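Local coordinates for trwC protein (Escherichia coli, PDB 1S6M), which probably nicks and rejoins one strand of plasmid DNA during conjugative transfer through its N-terminal relaxase domain, the part present here, the remainder being helicase-like, at residues 33-38 and 145-150; 86-91 and 162-167; 94-99 and 156-161. All blocks are in the same frame, centred on the assembly; numbering follows the deposited sequence.

Contact 1: residues 33-38 and 145-150; sequences ASEWQG and IGKFRH. With NI (nickel (II) ion), chain C.
Segments 33-38 and 145-150 run antiparallel, their strand axes 4.8 Å apart at 152°, so that S34 pairs with F148, E35 with K147, W36 with G146 and Q37 with I145. E35 and K147 form a hydrogen-bonded pair: K147 N donates to E35 O at 2.8 Å, and E35 N donates back to K147 O. The two side chains run alongside each other off the same face. The lysine chain bends at its third torsion (chi3 -61°), which carries NZ in between two acceptors. NZ meets E35 OE1 at 2.8 Å in a salt bridge, nearly head-on to the C-O bond, and Q37 OE1 at 2.9 Å, there in the amide plane and on a lone pair. Q37 reaches it with an extended chain, while its NE2 is bonded to A115 O of helix 104-122. On the face bearing S34, W36 and F148 the aromatic rings predominate: the W36 ring sets the edge at CE3 against I145 O, 3.5 Å away, and S34 CB approaches F148 CD2, while S34 OG is hydrogen-bonded to V50 N outside the pair. At the far end A33 CA lies over one face, toward the rim, of the R149 guanidinium, whose NH2 is salt-bridged to D111. H150, at the end of the segment, binds the nickel ion through ND1 at 2.1 Å, and its NE2 is hydrogen-bonded to Y18 O. Two oxygen acceptors gripping one ammonium, one of them charged, should keep K147 protonated and tie the edge strand 34-37 to strand 145-152 by side chains as well as by backbone.

Contact 2: residues 86-91 and 162-167; sequences LTFSAP and THAVIL. With NI (nickel (II) ion), chain C; nucleotides of chain A.
T87 and H163 project together, flank to flank, from one face of the five-stranded antiparallel sheet of the relaxase domain, where strands 81-89 and 158-167 are neighbours. They form a non-hydrogen-bonded pair, and ND1 of the imidazole makes a weak hydrogen bond to T87 OG1, 3.3 Å long and bent to 132°. The stronger partner of that hydroxyl is D85 OD1, and D85 OD2 also accepts a weak bond from H163 ND1; one carboxylate thus serves both groups and probably polarises the imidazole. With CG beside the backbone N and anti to the carbonyl carbon (chi1 -63°), the H163 ring leans so that NE2, the other ring nitrogen, binds the nickel ion at 2.3 Å. Y18 stacks on this ring.

The other face carries L86, F88, T162 and A164. Here the F88 ring turns its edge to the neighbouring strand, with A164 CB near the ring plane, 4.0 Å from CE1, and T162 O likewise near that plane. L86 and I166 slant across each other and meet through their CD1 methyls at 3.9 Å; helix 104-122 closes over F88 and A164. Backbone bonds flank the T87-H163 pair on both sides: L86 and A164 exchange two, as do F88 and T162. Beyond F88 the end of segment 86-91 runs along the bound DNA, with A90 O and P91 CA near the base of DT23 of chain A. S89 contributes both backbone and side chain there: its O takes a weak bond from N3 of the thymine, and its CB lies 3.2 Å from the thymine O2.

Contact 3: residues 94-99 and 156-161; sequences VSLQAL and RDPQLH. With NI (nickel (II) ion), chain C; nucleotides of chain A.
L160, P158 and S95 bring together strand 158-161 and helix 94-99, which run at 100° to each other. The L160 backbone and side chain both meet S95: L160 N donates to S95 OG at 2.9 Å with an angle of 156°, and L160 CB packs 3.5 Å from the same oxygen. The serine hydroxyl is directed at the strand because OG lies beside its own backbone N, anti to the carbonyl carbon (chi1 -69°). It also donates to water 3 at 2.7 Å, and that water in turn donates to Q159 OE1, so one hydroxyl serves the strand backbone and the DNA-facing glutamine together. P158 presents its ring to two leucines three residues apart on the helix. L96 CD1 touches CG of the proline at 4.1 Å, whereas L99 runs past the ring in the opposite direction and sets its CD1 against P158 CB; W281 of helix 274-287 packs on both L99 and P158.

Between these inward residues the Q159 side chain leaves the strand on the side away from the helix, though OE1 stays linked to S95 through water 3. Bent at its second torsion, the chain delivers NE2 to O2 of DT23 of chain A at 2.9 Å, and OE1 is also held by K92. H161 ND1 bonds Q159 O at 2.8 Å, which fixes the ring while NE2 binds the nickel ion. L160 thus faces the helix while its neighbours serve DNA and metal. H161, with H150 and H163, forms the three-histidine metal site characteristic of relaxases of this family, here holding nickel beside the DNA.

How the contacts relate
Strand 158-167 joins all three contacts: it packs on the helix in contact 3, pairs with strand 81-89 in contact 2, and meets strand 145-152 of contact 1 along its other edge. F148 O lies 2.8 Å from H163 N, and H150 N the same distance from H161 O, probable hydrogen bonds that knit contact 1 to the other two. Each contact supplies one histidine, H150, H163 and H161, to the same nickel ion, whose coordination waters 1 and 2 complete. A90 N, 3.1 Å from L160 O, probably bonds contact 2 to contact 3, and both contacts touch DT23 of chain A. Centres lie about 9 Å (1-2), 15 Å (2-3) and 18 Å (1-3) apart.

Contact 1: residues 33-38 and 145-150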
loop_
_atom_site.group_PDB
_atom_site.type_symbol
_atom_site.label_atom_id
_atom_site.label_comp_id
_atom_site.label_asym_id
_atom_site.label_seq_id
_atom_site.Cartn_x
_atom_site.Cartn_y
_atom_site.Cartn_z
ATOM N N ALA B 33 4.323 9.355 9.730
ATOM C CA ALA B 33 4.452 8.279 8.738
ATOM C C ALA B 33 3.497 7.176 9.119
ATOM O O ALA B 33 3.316 6.219 8.377
ATOM C CB ALA B 33 5.869 7.719 8.619
ATOM N N SER B 34 2.884 7.301 10.286
ATOM C CA SER B 34 1.872 6.332 10.678
ATOM C C SER B 34 0.658 7.156 11.111
ATOM O O SER B 34 0.781 8.096 11.903
ATOM C CB SER B 34 2.371 5.430 11.798
ATOM O OG SER B 34 1.596 5.593 12.966
ATOM N N GLU B 35 -0.510 6.818 10.571
ATOM C CA GLU B 35 -1.729 7.561 10.872
ATOM C C GLU B 35 -2.981 6.678 10.800
ATOM O O GLU B 35 -3.039 5.740 10.007
ATOM C CB GLU B 35 -1.845 8.721 9.872
ATOM C CG GLU B 35 -2.959 9.725 10.116
ATOM C CD GLU B 35 -3.065 10.748 8.986
ATOM O OE1 GLU B 35 -3.710 10.452 7.954
ATOM O OE2 GLU B 35 -2.485 11.845 9.122
ATOM N N TRP B 36 -3.975 6.982 11.632
ATOM C CA TRP B 36 -5.242 6.242 11.647
ATOM C C TRP B 36 -6.202 6.901 10.643
ATOM O O TRP B 36 -6.063 8.092 10.354
ATOM C CB TRP B 36 -5.920 6.319 13.030
ATOM C CG TRP B 36 -5.300 5.547 14.171
ATOM C CD1 TRP B 36 -4.719 6.074 15.299
ATOM C CD2 TRP B 36 -5.300 4.121 14.351
ATOM N NE1 TRP B 36 -4.377 5.067 16.171
ATOM C CE2 TRP B 36 -4.729 3.860 15.622
ATOM C CE3 TRP B 36 -5.751 3.044 13.578
ATOM C CZ2 TRP B 36 -4.572 2.561 16.120
ATOM C CZ3 TRP B 36 -5.601 1.758 14.070
ATOM C CH2 TRP B 36 -5.025 1.525 15.338
ATOM N N GLN B 37 -7.160 6.135 10.111
ATOM C CA GLN B 37 -8.173 6.699 9.210
ATOM C C GLN B 37 -9.461 5.894 9.247
ATOM O O GLN B 37 -9.432 4.679 9.437
ATOM C CB GLN B 37 -7.701 6.786 7.746
ATOM C CG GLN B 37 -8.680 7.645 6.910
ATOM C CD GLN B 37 -8.298 7.835 5.448
ATOM O OE1 GLN B 37 -7.119 7.926 5.090
ATOM N NE2 GLN B 37 -9.310 7.929 4.594
ATOM N N GLY B 38 -10.592 6.578 9.076
ATOM C CA GLY B 38 -11.874 5.887 9.060
ATOM C C GLY B 38 -12.916 6.332 10.070
ATOM O O GLY B 38 -12.577 6.833 11.146
ATOM N N ILE B 145 -8.669 1.821 9.840
ATOM C CA ILE B 145 -7.448 1.645 9.043
ATOM C C ILE B 145 -6.146 2.181 9.634
ATOM O O ILE B 145 -6.099 3.315 10.105
ATOM C CB ILE B 145 -7.592 2.330 7.668
ATOM C CG1 ILE B 145 -9.003 2.111 7.112
ATOM C CG2 ILE B 145 -6.555 1.776 6.696
ATOM C CD1 ILE B 145 -9.337 3.012 5.916
ATOM N N GLY B 146 -5.085 1.372 9.563
ATOM C CA GLY B 146 -3.775 1.798 10.043
ATOM C C GLY B 146 -2.886 2.072 8.829
ATOM O O GLY B 146 -2.614 1.156 8.056
ATOM N N LYS B 147 -2.435 3.313 8.651
ATOM C CA LYS B 147 -1.608 3.671 7.493
ATOM C C LYS B 147 -0.113 3.837 7.796
ATOM O O LYS B 147 0.275 4.602 8.677
ATOM C CB LYS B 147 -2.139 4.957 6.844
ATOM C CG LYS B 147 -3.614 4.899 6.414
ATOM C CD LYS B 147 -4.059 6.179 5.681
ATOM C CE LYS B 147 -3.919 7.403 6.573
ATOM N NZ LYS B 147 -4.496 8.664 6.007
ATOM N N PHE B 148 0.723 3.125 7.043
ATOM C CA PHE B 148 2.168 3.187 7.239
ATOM C C PHE B 148 2.896 3.568 5.951
ATOM O O PHE B 148 2.886 2.802 4.990
ATOM C CB PHE B 148 2.679 1.832 7.748
ATOM C CG PHE B 148 1.954 1.326 8.976
ATOM C CD1 PHE B 148 0.804 0.546 8.854
ATOM C CD2 PHE B 148 2.399 1.669 10.256
ATOM C CE1 PHE B 148 0.111 0.103 9.987
ATOM C CE2 PHE B 148 1.714 1.235 11.397
ATOM C CZ PHE B 148 0.562 0.453 11.261
ATOM N N ARG B 149 3.515 4.750 5.941
ATOM C CA ARG B 149 4.265 5.250 4.784
ATOM C C ARG B 149 5.743 4.810 4.856
ATOM O O ARG B 149 6.390 4.972 5.890
ATOM C CB ARG B 149 4.181 6.782 4.728
ATOM C CG ARG B 149 4.665 7.402 3.416
ATOM C CD ARG B 149 4.560 8.925 3.446
ATOM N NE ARG B 149 5.454 9.500 4.443
ATOM C CZ ARG B 149 5.147 10.528 5.231
ATOM N NH1 ARG B 149 6.032 10.977 6.109
ATOM N NH2 ARG B 149 3.956 11.104 5.145
ATOM N N HIS B 150 6.256 4.267 3.750
ATOM C CA HIS B 150 7.631 3.771 3.629
ATOM C C HIS B 150 8.375 4.512 2.504
ATOM O O HIS B 150 7.749 5.144 1.654
ATOM C CB HIS B 150 7.617 2.242 3.365
ATOM C CG HIS B 150 7.180 1.432 4.549
ATOM N ND1 HIS B 150 6.987 0.058 4.504
ATOM C CD2 HIS B 150 6.912 1.869 5.806
ATOM C CE1 HIS B 150 6.602 -0.313 5.728
ATOM N NE2 HIS B 150 6.550 0.757 6.534
HETATM NI NI NI C . 6.961 -1.176 2.756
HETATM O O HOH W 1 7.122 -2.867 1.272
HETATM O O HOH W 2 7.178 -2.920 4.202
#

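Contact 2: residues 86-91 and 162-167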
loop_
_atom_site.group_PDB
_atom_site.type_symbol
_atom_site.label_atom_id
_atom_site.label_comp_id
_atom_site.label_asym_id
_atom_site.label_seq_id
_atom_site.Cartn_x
_atom_site.Cartn_y
_atom_site.Cartn_z
ATOM N N LEU B 86 -3.882 -2.822 1.595
ATOM C CA LEU B 86 -3.994 -2.169 0.290
ATOM C C LEU B 86 -2.723 -1.328 0.194
ATOM O O LEU B 86 -2.565 -0.361 0.935
ATOM C CB LEU B 86 -5.235 -1.258 0.191
ATOM C CG LEU B 86 -6.649 -1.858 0.160
ATOM C CD1 LEU B 86 -7.654 -0.777 -0.198
ATOM C CD2 LEU B 86 -6.729 -2.974 -0.863
ATOM N N THR B 87 -1.822 -1.705 -0.711
ATOM C CA THR B 87 -0.557 -0.999 -0.865
ATOM C C THR B 87 -0.487 -0.066 -2.073
ATOM O O THR B 87 -0.533 -0.517 -3.213
ATOM C CB THR B 87 0.618 -2.007 -0.940
ATOM O OG1 THR B 87 0.648 -2.794 0.255
ATOM C CG2 THR B 87 1.942 -1.288 -1.087
ATOM N N PHE B 88 -0.362 1.232 -1.803
ATOM C CA PHE B 88 -0.275 2.261 -2.845
ATOM C C PHE B 88 1.183 2.617 -3.168
ATOM O O PHE B 88 1.939 2.998 -2.280
ATOM C CB PHE B 88 -0.994 3.545 -2.395
ATOM C CG PHE B 88 -2.447 3.349 -2.055
ATOM C CD1 PHE B 88 -2.827 2.803 -0.832
ATOM C CD2 PHE B 88 -3.441 3.708 -2.966
ATOM C CE1 PHE B 88 -4.180 2.610 -0.527
ATOM C CE2 PHE B 88 -4.793 3.515 -2.666
ATOM C CZ PHE B 88 -5.161 2.970 -1.448
ATOM N N SER B 89 1.569 2.519 -4.438
ATOM C CA SER B 89 2.940 2.846 -4.836
ATOM C C SER B 89 3.001 3.930 -5.918
ATOM O O SER B 89 2.278 3.871 -6.909
ATOM C CB SER B 89 3.662 1.588 -5.337
ATOM O OG SER B 89 3.817 0.642 -4.296
ATOM N N ALA B 90 3.877 4.909 -5.735
ATOM C CA ALA B 90 4.005 5.979 -6.716
ATOM C C ALA B 90 4.915 5.579 -7.875
ATOM O O ALA B 90 5.679 4.617 -7.775
ATOM C CB ALA B 90 4.544 7.233 -6.049
ATOM N N PRO B 91 4.822 6.307 -9.001
ATOM C CA PRO B 91 5.654 6.019 -10.173
ATOM C C PRO B 91 7.087 6.324 -9.753
ATOM O O PRO B 91 7.298 7.168 -8.882
ATOM C CB PRO B 91 5.122 6.996 -11.220
ATOM C CG PRO B 91 3.653 7.171 -10.799
ATOM C CD PRO B 91 3.818 7.337 -9.310
ATOM N N THR B 162 2.693 3.423 0.587
ATOM C CA THR B 162 1.957 3.367 1.842
ATOM C C THR B 162 1.160 2.070 1.958
ATOM O O THR B 162 0.445 1.679 1.033
ATOM C CB THR B 162 0.947 4.536 1.992
ATOM O OG1 THR B 162 1.642 5.786 2.055
ATOM C CG2 THR B 162 0.139 4.367 3.262
ATOM N N HIS B 163 1.303 1.405 3.099
ATOM C CA HIS B 163 0.572 0.184 3.385
ATOM C C HIS B 163 -0.672 0.598 4.172
ATOM O O HIS B 163 -0.565 1.021 5.324
ATOM C CB HIS B 163 1.399 -0.759 4.266
ATOM C CG HIS B 163 2.666 -1.243 3.630
ATOM N ND1 HIS B 163 2.725 -2.303 2.748
ATOM C CD2 HIS B 163 3.944 -0.803 3.795
ATOM C CE1 HIS B 163 3.999 -2.488 2.412
ATOM N NE2 HIS B 163 4.754 -1.606 3.021
ATOM N N ALA B 164 -1.844 0.503 3.557
ATOM C CA ALA B 164 -3.071 0.842 4.264
ATOM C C ALA B 164 -3.636 -0.472 4.795
ATOM O O ALA B 164 -4.213 -1.255 4.041
ATOM C CB ALA B 164 -4.072 1.522 3.320
ATOM N N VAL B 165 -3.452 -0.723 6.090
ATOM C CA VAL B 165 -3.950 -1.954 6.677
ATOM C C VAL B 165 -5.364 -1.804 7.233
ATOM O O VAL B 165 -5.569 -1.208 8.289
ATOM C CB VAL B 165 -3.003 -2.479 7.797
ATOM C CG1 VAL B 165 -3.548 -3.781 8.378
ATOM C CG2 VAL B 165 -1.602 -2.715 7.231
ATOM N N ILE B 166 -6.333 -2.350 6.499
ATOM C CA ILE B 166 -7.739 -2.319 6.883
ATOM C C ILE B 166 -8.009 -3.496 7.811
ATOM O O ILE B 166 -7.858 -4.646 7.412
ATOM C CB ILE B 166 -8.665 -2.462 5.648
ATOM C CG1 ILE B 166 -8.404 -1.328 4.655
ATOM C CG2 ILE B 166 -10.119 -2.447 6.080
ATOM C CD1 ILE B 166 -9.079 -1.534 3.314
ATOM N N LEU B 167 -8.412 -3.221 9.045
ATOM C CA LEU B 167 -8.680 -4.309 9.979
ATOM C C LEU B 167 -9.991 -5.029 9.685
ATOM O O LEU B 167 -10.941 -4.439 9.179
ATOM C CB LEU B 167 -8.642 -3.776 11.413
ATOM C CG LEU B 167 -7.200 -3.342 11.722
ATOM C CD1 LEU B 167 -7.166 -1.919 12.223
ATOM C CD2 LEU B 167 -6.581 -4.300 12.719
HETATM NI NI NI C . 6.961 -1.176 2.756
ATOM P P DT A 23 7.637 0.557 -14.580
ATOM O OP1 DT A 23 7.728 2.016 -14.755
ATOM O OP2 DT A 23 8.326 -0.339 -15.548
ATOM O "O5'" DT A 23 8.103 0.213 -13.089
ATOM C "C5'" DT A 23 9.444 0.524 -12.591
ATOM C "C4'" DT A 23 9.397 0.935 -11.137
ATOM O "O4'" DT A 23 8.331 1.880 -10.935
ATOM C "C3'" DT A 23 9.278 -0.134 -10.037
ATOM O "O3'" DT A 23 10.543 0.020 -9.352
ATOM C "C2'" DT A 23 8.392 0.528 -8.987
ATOM C "C1'" DT A 23 7.725 1.707 -9.681
ATOM N N1 DT A 23 6.270 1.807 -9.848
ATOM C C2 DT A 23 5.422 1.651 -8.793
ATOM O O2 DT A 23 5.775 1.241 -7.707
ATOM N N3 DT A 23 4.117 1.987 -9.063
ATOM C C4 DT A 23 3.597 2.431 -10.279
ATOM O O4 DT A 23 2.431 2.756 -10.350
ATOM C C5 DT A 23 4.536 2.481 -11.365
ATOM C C7 DT A 23 4.056 2.919 -12.732
ATOM C C6 DT A 23 5.805 2.161 -11.107
HETATM O O HOH W 1 7.122 -2.867 1.272
HETATM O O HOH W 2 7.178 -2.920 4.202
#

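Contact 3: residues 94-99 and 156-161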
loop_
_atom_site.group_PDB
_atom_site.type_symbol
_atom_site.label_atom_id
_atom_site.label_comp_id
_atom_site.label_asym_id
_atom_site.label_seq_id
_atom_site.Cartn_x
_atom_site.Cartn_y
_atom_site.Cartn_z
ATOM N N VAL B 94 8.315 9.923 -9.535
ATOM C CA VAL B 94 7.706 10.670 -8.438
ATOM C C VAL B 94 8.474 10.401 -7.142
ATOM O O VAL B 94 8.673 11.313 -6.329
ATOM C CB VAL B 94 6.203 10.309 -8.274
ATOM C CG1 VAL B 94 5.650 10.923 -7.009
ATOM C CG2 VAL B 94 5.418 10.833 -9.466
ATOM N N SER B 95 8.910 9.160 -6.954
ATOM C CA SER B 95 9.691 8.812 -5.772
ATOM C C SER B 95 11.031 9.565 -5.818
ATOM O O SER B 95 11.489 10.089 -4.807
ATOM C CB SER B 95 9.956 7.300 -5.720
ATOM O OG SER B 95 8.764 6.575 -5.471
ATOM N N LEU B 96 11.640 9.607 -7.001
ATOM C CA LEU B 96 12.919 10.283 -7.225
ATOM C C LEU B 96 12.879 11.772 -6.870
ATOM O O LEU B 96 13.731 12.259 -6.132
ATOM C CB LEU B 96 13.339 10.125 -8.694
ATOM C CG LEU B 96 14.343 9.046 -9.116
ATOM C CD1 LEU B 96 14.206 7.787 -8.271
ATOM C CD2 LEU B 96 14.136 8.747 -10.597
ATOM N N GLN B 97 11.888 12.487 -7.401
ATOM C CA GLN B 97 11.743 13.920 -7.149
ATOM C C GLN B 97 11.491 14.198 -5.669
ATOM O O GLN B 97 11.945 15.211 -5.129
ATOM C CB GLN B 97 10.585 14.488 -7.985
ATOM C CG GLN B 97 10.494 16.026 -8.044
ATOM C CD GLN B 97 11.527 16.644 -8.975
ATOM O OE1 GLN B 97 11.825 16.097 -10.036
ATOM N NE2 GLN B 97 12.058 17.803 -8.594
ATOM N N ALA B 98 10.784 13.288 -5.007
ATOM C CA ALA B 98 10.465 13.459 -3.592
ATOM C C ALA B 98 11.565 13.060 -2.607
ATOM O O ALA B 98 11.779 13.745 -1.606
ATOM C CB ALA B 98 9.190 12.693 -3.254
ATOM N N LEU B 99 12.259 11.957 -2.881
ATOM C CA LEU B 99 13.287 11.473 -1.961
ATOM C C LEU B 99 14.740 11.772 -2.325
ATOM O O LEU B 99 15.603 11.742 -1.456
ATOM C CB LEU B 99 13.101 9.970 -1.748
ATOM C CG LEU B 99 11.661 9.590 -1.377
ATOM C CD1 LEU B 99 11.459 8.084 -1.537
ATOM C CD2 LEU B 99 11.356 10.038 0.040
ATOM N N ARG B 156 16.896 -1.199 -1.769
ATOM C CA ARG B 156 17.207 0.150 -1.301
ATOM C C ARG B 156 17.154 1.318 -2.294
ATOM O O ARG B 156 17.836 2.324 -2.112
ATOM C CB ARG B 156 18.551 0.148 -0.555
ATOM C CG ARG B 156 18.548 -0.702 0.720
ATOM C CD ARG B 156 17.426 -0.281 1.691
ATOM N NE ARG B 156 17.297 -1.186 2.825
ATOM C CZ ARG B 156 16.456 -0.998 3.847
ATOM N N ASP B 157 16.339 1.185 -3.335
ATOM C CA ASP B 157 16.149 2.270 -4.299
ATOM C C ASP B 157 15.045 3.147 -3.685
ATOM O O ASP B 157 14.339 2.710 -2.777
ATOM C CB ASP B 157 15.630 1.749 -5.652
ATOM C CG ASP B 157 16.726 1.179 -6.548
ATOM O OD1 ASP B 157 17.756 1.856 -6.725
ATOM O OD2 ASP B 157 16.546 0.067 -7.098
ATOM N N PRO B 158 14.899 4.397 -4.154
ATOM C CA PRO B 158 13.841 5.262 -3.605
ATOM C C PRO B 158 12.527 4.608 -4.043
ATOM O O PRO B 158 12.403 4.227 -5.200
ATOM C CB PRO B 158 14.078 6.592 -4.316
ATOM C CG PRO B 158 15.545 6.585 -4.579
ATOM C CD PRO B 158 15.788 5.160 -5.044
ATOM N N GLN B 159 11.562 4.466 -3.137
ATOM C CA GLN B 159 10.295 3.807 -3.480
ATOM C C GLN B 159 9.163 4.247 -2.542
ATOM O O GLN B 159 8.837 3.570 -1.566
ATOM C CB GLN B 159 10.503 2.281 -3.408
ATOM C CG GLN B 159 9.305 1.400 -3.747
ATOM C CD GLN B 159 8.808 1.566 -5.174
ATOM O OE1 GLN B 159 9.500 2.120 -6.027
ATOM N NE2 GLN B 159 7.604 1.071 -5.442
ATOM N N LEU B 160 8.573 5.398 -2.843
ATOM C CA LEU B 160 7.491 5.945 -2.024
ATOM C C LEU B 160 6.230 5.092 -2.067
ATOM O O LEU B 160 5.638 4.902 -3.125
ATOM C CB LEU B 160 7.160 7.369 -2.487
ATOM C CG LEU B 160 6.125 8.177 -1.695
ATOM C CD1 LEU B 160 6.567 8.294 -0.237
ATOM C CD2 LEU B 160 5.981 9.569 -2.322
ATOM N N HIS B 161 5.818 4.579 -0.917
ATOM C CA HIS B 161 4.606 3.773 -0.850
ATOM C C HIS B 161 3.970 3.795 0.530
ATOM O O HIS B 161 4.611 4.161 1.514
ATOM C CB HIS B 161 4.873 2.315 -1.275
ATOM C CG HIS B 161 5.811 1.561 -0.380
ATOM N ND1 HIS B 161 7.190 1.659 -0.450
ATOM C CD2 HIS B 161 5.538 0.629 0.581
ATOM C CE1 HIS B 161 7.714 0.804 0.433
ATOM N NE2 HIS B 161 6.753 0.173 1.066
HETATM NI NI NI C . 6.961 -1.176 2.756
ATOM P P DT A 23 7.637 0.557 -14.580
ATOM O OP1 DT A 23 7.728 2.016 -14.755
ATOM O OP2 DT A 23 8.326 -0.339 -15.548
ATOM O "O5'" DT A 23 8.103 0.213 -13.089
ATOM C "C5'" DT A 23 9.444 0.524 -12.591
ATOM C "C4'" DT A 23 9.397 0.935 -11.137
ATOM O "O4'" DT A 23 8.331 1.880 -10.935
ATOM C "C3'" DT A 23 9.278 -0.134 -10.037
ATOM O "O3'" DT A 23 10.543 0.020 -9.352
ATOM C "C2'" DT A 23 8.392 0.528 -8.987
ATOM C "C1'" DT A 23 7.725 1.707 -9.681
ATOM N N1 DT A 23 6.270 1.807 -9.848
ATOM C C2 DT A 23 5.422 1.651 -8.793
ATOM O O2 DT A 23 5.775 1.241 -7.707
ATOM N N3 DT A 23 4.117 1.987 -9.063
ATOM C C4 DT A 23 3.597 2.431 -10.279
ATOM O O4 DT A 23 2.431 2.756 -10.350
ATOM C C5 DT A 23 4.536 2.481 -11.365
ATOM C C7 DT A 23 4.056 2.919 -12.732
ATOM C C6 DT A 23 5.805 2.161 -11.107
ATOM P P DC A 24 11.206 -1.172 -8.485
ATOM O OP1 DC A 24 11.847 -0.549 -7.302
ATOM O OP2 DC A 24 12.046 -1.973 -9.427
ATOM O "O5'" DC A 24 9.987 -2.053 -7.953
ATOM C "C5'" DC A 24 9.504 -1.985 -6.587
ATOM C "C4'" DC A 24 8.508 -3.094 -6.318
ATOM O "O4'" DC A 24 7.663 -3.240 -7.486
ATOM C "C3'" DC A 24 9.082 -4.495 -6.049
ATOM O "O3'" DC A 24 8.935 -4.763 -4.635
ATOM C "C2'" DC A 24 8.053 -5.429 -6.669
ATOM C "C1'" DC A 24 7.315 -4.594 -7.694
ATOM N N1 DC A 24 7.406 -4.909 -9.134
ATOM C C2 DC A 24 6.653 -5.986 -9.614
ATOM O O2 DC A 24 6.076 -6.719 -8.800
ATOM N N3 DC A 24 6.572 -6.200 -10.945
ATOM C C4 DC A 24 7.229 -5.409 -11.787
ATOM N N4 DC A 24 7.078 -5.641 -13.092
ATOM C C5 DC A 24 8.065 -4.342 -11.324
ATOM C C6 DC A 24 8.129 -4.135 -9.997
HETATM O O HOH W 3 8.414 4.438 -7.161
HETATM O O HOH W 1 7.122 -2.867 1.272
HETATM O O HOH W 2 7.178 -2.920 4.202
#